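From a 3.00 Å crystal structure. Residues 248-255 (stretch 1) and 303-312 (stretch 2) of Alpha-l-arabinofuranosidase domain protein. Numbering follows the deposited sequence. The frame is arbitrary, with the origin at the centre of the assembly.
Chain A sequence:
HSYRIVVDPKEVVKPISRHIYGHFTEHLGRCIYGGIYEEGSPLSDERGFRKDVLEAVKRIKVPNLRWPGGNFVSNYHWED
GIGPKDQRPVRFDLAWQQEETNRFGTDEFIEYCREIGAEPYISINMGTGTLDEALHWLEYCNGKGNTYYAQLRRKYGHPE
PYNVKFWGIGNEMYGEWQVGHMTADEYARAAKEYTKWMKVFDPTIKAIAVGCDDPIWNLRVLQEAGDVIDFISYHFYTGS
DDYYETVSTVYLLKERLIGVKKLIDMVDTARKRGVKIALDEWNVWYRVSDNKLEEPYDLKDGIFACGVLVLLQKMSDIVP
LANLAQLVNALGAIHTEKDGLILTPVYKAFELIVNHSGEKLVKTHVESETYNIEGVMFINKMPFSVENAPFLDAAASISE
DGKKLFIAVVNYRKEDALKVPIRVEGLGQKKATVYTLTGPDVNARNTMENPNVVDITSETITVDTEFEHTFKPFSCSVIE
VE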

# COMPACT_ATOMS: atom_id res chain seq x y z
N SER A 248 -0.87 -5.35 -17.59
CA SER A 248 -1.94 -6.34 -17.57
C SER A 248 -2.06 -7.18 -16.28
O SER A 248 -3.11 -7.79 -16.03
CB SER A 248 -1.82 -7.29 -18.76
OG SER A 248 -0.79 -8.24 -18.59
N THR A 249 -1.01 -7.20 -15.46
CA THR A 249 -1.08 -7.98 -14.26
C THR A 249 -1.94 -7.31 -13.22
O THR A 249 -2.06 -7.81 -12.10
CB THR A 249 0.30 -8.21 -13.62
OG1 THR A 249 0.94 -6.96 -13.44
CG2 THR A 249 1.14 -9.13 -14.47
N VAL A 250 -2.53 -6.16 -13.53
CA VAL A 250 -3.40 -5.52 -12.54
C VAL A 250 -4.69 -6.34 -12.58
O VAL A 250 -5.43 -6.42 -11.61
CB VAL A 250 -3.65 -4.00 -12.85
CG1 VAL A 250 -3.94 -3.83 -14.29
CG2 VAL A 250 -4.79 -3.45 -12.05
N TYR A 251 -4.92 -6.99 -13.70
CA TYR A 251 -6.11 -7.79 -13.79
C TYR A 251 -5.87 -9.21 -13.31
O TYR A 251 -6.80 -9.97 -13.09
CB TYR A 251 -6.70 -7.69 -15.19
CG TYR A 251 -7.22 -6.27 -15.38
CD1 TYR A 251 -8.48 -5.88 -14.88
CD2 TYR A 251 -6.40 -5.27 -15.93
CE1 TYR A 251 -8.89 -4.54 -14.90
CE2 TYR A 251 -6.81 -3.92 -15.95
CZ TYR A 251 -8.05 -3.57 -15.44
OH TYR A 251 -8.43 -2.25 -15.42
N LEU A 252 -4.60 -9.55 -13.12
CA LEU A 252 -4.24 -10.85 -12.57
C LEU A 252 -4.47 -10.66 -11.07
O LEU A 252 -5.13 -11.45 -10.42
CB LEU A 252 -2.77 -11.17 -12.84
CG LEU A 252 -2.19 -12.54 -12.46
CD1 LEU A 252 -0.73 -12.58 -12.80
CD2 LEU A 252 -2.37 -12.78 -11.00
N LEU A 253 -3.94 -9.57 -10.51
CA LEU A 253 -4.13 -9.28 -9.10
C LEU A 253 -5.61 -9.32 -8.77
O LEU A 253 -6.01 -9.68 -7.66
CB LEU A 253 -3.55 -7.91 -8.75
CG LEU A 253 -3.91 -7.47 -7.33
CD1 LEU A 253 -3.13 -8.26 -6.29
CD2 LEU A 253 -3.66 -5.98 -7.18
N LYS A 254 -6.45 -8.96 -9.74
CA LYS A 254 -7.88 -8.97 -9.51
C LYS A 254 -8.36 -10.39 -9.18
O LYS A 254 -8.98 -10.63 -8.13
CB LYS A 254 -8.62 -8.43 -10.73
CG LYS A 254 -10.14 -8.25 -10.54
CD LYS A 254 -10.85 -8.43 -11.86
CE LYS A 254 -12.35 -8.21 -11.76
NZ LYS A 254 -13.07 -8.66 -13.03
N GLU A 255 -8.07 -11.33 -10.07
CA GLU A 255 -8.50 -12.70 -9.87
C GLU A 255 -7.90 -13.30 -8.62
O GLU A 255 -8.52 -14.14 -7.96
CB GLU A 255 -8.12 -13.57 -11.07
CG GLU A 255 -8.91 -13.22 -12.29
CD GLU A 255 -10.38 -13.54 -12.12
OE1 GLU A 255 -10.68 -14.62 -11.52
OE2 GLU A 255 -11.22 -12.73 -12.60
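Stretch 2 303-312: IFACGVLVLL

The most unusual feature of this contact is the way Gly307 admits Val250 to the backbone of stretch 2. Because Gly307 has no side chain, Val250 CG2 comes to 3.6 Å from Gly307 C and to the same distance, 3.6 Å, from Val308 N, so that a methyl group rests directly on the peptide link between the two residues. A CB built in ideal geometry on Gly307 would point toward stretch 1 and lie only 3.4 Å from Val250 CG2, a tight fit. The backbones are accordingly near each other at this point, with Val250 CA and Val308 CA 5.7 Å apart.

Stretch 2 is helical throughout, from Ile303 to Leu312, and belongs to a longer helix that extends beyond it in both directions. Its backbone hydrogen bonds follow the i to i-4 pattern, from Gly307 N to Ile303 O at 2.8 Å through to Leu312 N to Val308 O, also at 2.8 Å. In stretch 1 the chain turns into a helix that continues past Glu255; Leu253 N bonds to Thr249 O at 3.0 Å, whereas the bond from Lys254 N to Val250 O, at 3.3 Å, is weak. The two helices run in broadly the same direction, with a signed crossing angle of -33° and a closest approach of 9.8 Å between their axes. The backbones are farther apart about one turn on, where Lys254 CA and Leu311 CA are 7.5 Å apart.

The residues of stretch 2 that meet stretch 1 are Phe304, Gly307, Val308 and Leu311, whose three- and four-residue spacing places them along one side of the helix. At the beginning of this row, the CA-to-CB bond of Phe304 points sideways, but the end of its side chain comes nearer to stretch 1. With chi1 in the t well, its ring reaches Thr249 and Val250, where CE1 lies 4.1 Å from Val250 CB and 3.4 Å from Thr249 OG1. Val250 N lies at the ring edge, near its plane, 3.8 Å from Phe304 CE1.

Val308 packs against two apolar partners, its CG2 4.2 Å from Val250 CG2 and its CG1 4.1 Å from Leu253 CD2. Leu311, which points toward stretch 1 and has the largest area covered by it, fills the next turn. Its CD2 approaches Val250 O at 3.6 Å and Leu253 CD2 at 4.2 Å, while its CD1 lies 3.9 Å from Lys254 CG. Thus the aliphatic part of Lys254 borders the contact even though the end of its side chain leads away.

No hydrogen bond joins the two stretches, and the contact buries a modest 377 Å² summed over both sides. It therefore rests on close packing, chiefly of aliphatic groups, with Val250 and Leu311 each contributing the largest single share on its own stretch.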

# COMPACT_ATOMS: atom_id res chain seq x y z
N ILE A 303 1.78 3.27 -14.39
CA ILE A 303 0.46 3.00 -14.93
C ILE A 303 -0.12 1.80 -14.18
O ILE A 303 -1.29 1.80 -13.81
CB ILE A 303 0.52 2.71 -16.45
CG1 ILE A 303 0.85 4.01 -17.20
CG2 ILE A 303 -0.78 2.07 -16.93
CD1 ILE A 303 -0.10 5.16 -16.93
N PHE A 304 0.71 0.77 -13.95
CA PHE A 304 0.26 -0.41 -13.23
C PHE A 304 -0.25 0.02 -11.87
O PHE A 304 -1.31 -0.41 -11.42
CB PHE A 304 1.42 -1.39 -13.04
CG PHE A 304 1.15 -2.41 -11.99
CD1 PHE A 304 0.42 -3.58 -12.28
CD2 PHE A 304 1.52 -2.17 -10.67
CE1 PHE A 304 0.07 -4.48 -11.29
CE2 PHE A 304 1.17 -3.06 -9.68
CZ PHE A 304 0.44 -4.22 -9.98
N ALA A 305 0.53 0.88 -11.22
CA ALA A 305 0.19 1.38 -9.92
C ALA A 305 -1.12 2.12 -10.00
O ALA A 305 -1.99 2.02 -9.13
CB ALA A 305 1.30 2.32 -9.44
N CYS A 306 -1.26 2.87 -11.09
CA CYS A 306 -2.46 3.65 -11.29
C CYS A 306 -3.66 2.70 -11.35
O CYS A 306 -4.68 2.90 -10.68
CB CYS A 306 -2.29 4.45 -12.58
SG CYS A 306 -2.47 6.23 -12.33
N GLY A 307 -3.50 1.65 -12.14
CA GLY A 307 -4.56 0.67 -12.31
C GLY A 307 -4.94 -0.04 -11.03
O GLY A 307 -6.14 -0.25 -10.73
N VAL A 308 -3.92 -0.43 -10.27
CA VAL A 308 -4.18 -1.09 -9.01
C VAL A 308 -5.09 -0.20 -8.14
O VAL A 308 -6.11 -0.66 -7.62
CB VAL A 308 -2.85 -1.39 -8.27
CG1 VAL A 308 -3.13 -1.95 -6.88
CG2 VAL A 308 -2.04 -2.39 -9.07
N LEU A 309 -4.73 1.07 -8.01
CA LEU A 309 -5.53 1.99 -7.19
C LEU A 309 -6.97 2.08 -7.69
O LEU A 309 -7.91 2.16 -6.89
CB LEU A 309 -4.90 3.40 -7.17
CG LEU A 309 -3.60 3.56 -6.38
CD1 LEU A 309 -3.07 4.96 -6.58
CD2 LEU A 309 -3.82 3.25 -4.92
N VAL A 310 -7.15 2.07 -9.00
CA VAL A 310 -8.50 2.11 -9.53
C VAL A 310 -9.26 0.84 -9.13
O VAL A 310 -10.43 0.90 -8.74
CB VAL A 310 -8.51 2.20 -11.05
CG1 VAL A 310 -9.94 2.21 -11.54
CG2 VAL A 310 -7.75 3.43 -11.51
N LEU A 311 -8.57 -0.31 -9.24
CA LEU A 311 -9.13 -1.61 -8.89
C LEU A 311 -9.58 -1.56 -7.42
O LEU A 311 -10.75 -1.80 -7.10
CB LEU A 311 -8.05 -2.67 -9.09
CG LEU A 311 -8.52 -4.08 -8.78
CD1 LEU A 311 -9.60 -4.47 -9.76
CD2 LEU A 311 -7.38 -5.06 -8.88
N LEU A 312 -8.64 -1.21 -6.54
CA LEU A 312 -8.92 -1.11 -5.12
C LEU A 312 -10.06 -0.16 -4.91
O LEU A 312 -10.96 -0.42 -4.11
CB LEU A 312 -7.69 -0.62 -4.35
CG LEU A 312 -6.53 -1.62 -4.37
CD1 LEU A 312 -5.33 -0.99 -3.72
CD2 LEU A 312 -6.89 -2.91 -3.61